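Local structure of N-acetylglucosaminidase (Paenibacillus barengoltzii, 6INX) at the interface of chains A and B. The protein hydrolyses glycosidic bonds of N-acetylglucosamine-containing glycans as an N-acetylglucosaminidase of glycoside hydrolase family 18. Coordinates in Å, arbitrary orientation; residue numbers count along the deposited sequence, not the author numbering. Chains: chain A/B, N-acetylglucosaminidase.

The interface of chains A and B. Residues chain A 206-208, 210; chain B 115, 163, 166.
A:Arg210 reaches across to B:Asp166 from the opposite direction and joins it in a salt bridge, its NE lying 2.7 Å from carboxylate OD2. The oxygen sits at the guanidinium edge, in its plane, and uses the anti lone pair; the bond runs through NE, and the 58° turn between the two flat groups is unlike a coplanar, two-pronged pairing. The bend at chi2 (-58°) brings CD to 3.8 Å from B:Tyr163 CA, and a second bend at chi3 swings NE towards B:Asp166. The guanidinium is steadied from its own chain, where NH1 donates to A:Asp207 O over 2.8 Å on a carbonyl lone pair. The B:Tyr115 hydroxyl lies over one guanidinium face, towards the rim, with ring and guanidinium perpendicular. A lysine in place of A:Arg210 would probably lose the simultaneous hold on B:Asp166 and A:Asp207 O, leaving one of them without its mate.

Beside this polar centre, methyl CD2 of A:Leu208 rests over a face of the B:Tyr163 ring, 3.8 Å from its centroid and off centre, in a CH-pi contact. With CG between the backbone N and the carbonyl carbon (chi1 66°), the B:Tyr163 ring is turned alongside A:Leu208, under its CD2; CB packs against A:Leu208 O. The CD1-CE1 side of B:Tyr115 runs along the backbone of A:Gly206 and A:Asp207, with CD1 3.6 Å from A:Gly206 CA.

Further out, B:Tyr115 OH donates to B:Tyr163 O at 2.6 Å, tying the B:Tyr115 side chain to the 162-166 helix that also carries B:Asp166. One water links this hydroxyl to A:Gly206 N; another joins A:Leu208 O to B:Tyr163 N. The patch thus fits the 206-210 loop of one subunit against a short helix and a tyrosine of the other. It recurs with chains exchanged in the two-fold interface and may support a dimer, although the structure alone does not show that the enzyme pairs in solution.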
# COMPACT_ATOMS: atom_id res chain seq x y z
N GLY A 206 13.65 1.84 1.73
CA GLY A 206 13.62 0.44 1.37
C GLY A 206 12.33 -0.30 1.66
O GLY A 206 12.26 -1.50 1.40
N ASP A 207 11.33 0.37 2.24
CA ASP A 207 10.02 -0.22 2.49
C ASP A 207 9.12 0.03 1.28
O ASP A 207 8.93 1.18 0.88
CB ASP A 207 9.40 0.44 3.73
CG ASP A 207 8.19 -0.31 4.26
OD1 ASP A 207 7.71 -1.23 3.57
OD2 ASP A 207 7.72 0.04 5.37
N LEU A 208 8.54 -1.04 0.71
CA LEU A 208 7.60 -0.86 -0.40
C LEU A 208 6.35 -0.12 0.04
O LEU A 208 5.69 0.53 -0.77
CB LEU A 208 7.20 -2.22 -0.99
CG LEU A 208 8.29 -3.00 -1.71
CD1 LEU A 208 7.75 -4.35 -2.17
CD2 LEU A 208 8.88 -2.24 -2.89
N ARG A 210 4.69 2.89 2.26
CA ARG A 210 5.26 4.21 2.53
C ARG A 210 4.58 4.96 3.68
O ARG A 210 4.93 6.12 3.93
CB ARG A 210 5.29 5.07 1.27
CG ARG A 210 5.91 4.37 0.05
CD ARG A 210 7.35 3.91 0.29
NE ARG A 210 8.26 5.03 0.51
CZ ARG A 210 9.42 4.93 1.14
NH1 ARG A 210 9.82 3.76 1.64
NH2 ARG A 210 10.17 6.02 1.30
N TYR B 115 15.41 -0.84 -3.02
CA TYR B 115 14.53 -1.90 -2.53
C TYR B 115 15.19 -3.26 -2.68
O TYR B 115 15.61 -3.64 -3.77
CB TYR B 115 13.17 -1.84 -3.23
CG TYR B 115 12.50 -0.52 -2.93
CD1 TYR B 115 11.89 -0.31 -1.70
CD2 TYR B 115 12.55 0.53 -3.83
CE1 TYR B 115 11.32 0.90 -1.39
CE2 TYR B 115 11.98 1.75 -3.52
CZ TYR B 115 11.36 1.93 -2.30
OH TYR B 115 10.80 3.15 -1.98
N TYR B 163 6.39 3.81 -3.86
CA TYR B 163 7.74 3.40 -3.46
C TYR B 163 8.76 3.70 -4.55
O TYR B 163 9.90 4.07 -4.25
CB TYR B 163 7.77 1.90 -3.10
CG TYR B 163 7.49 0.98 -4.27
CD1 TYR B 163 6.21 0.52 -4.53
CD2 TYR B 163 8.52 0.57 -5.12
CE1 TYR B 163 5.96 -0.32 -5.61
CE2 TYR B 163 8.26 -0.27 -6.21
CZ TYR B 163 6.98 -0.70 -6.44
OH TYR B 163 6.71 -1.53 -7.51
N ASP B 166 9.73 7.27 -4.69
CA ASP B 166 10.51 7.62 -3.51
C ASP B 166 11.93 7.09 -3.59
O ASP B 166 12.81 7.64 -2.92
CB ASP B 166 9.84 7.06 -2.25
CG ASP B 166 8.50 7.73 -1.95
OD1 ASP B 166 8.20 8.77 -2.56
OD2 ASP B 166 7.76 7.21 -1.09
O HOH W 1 4.22 2.36 -2.48
O HOH W 2 12.86 4.03 -0.04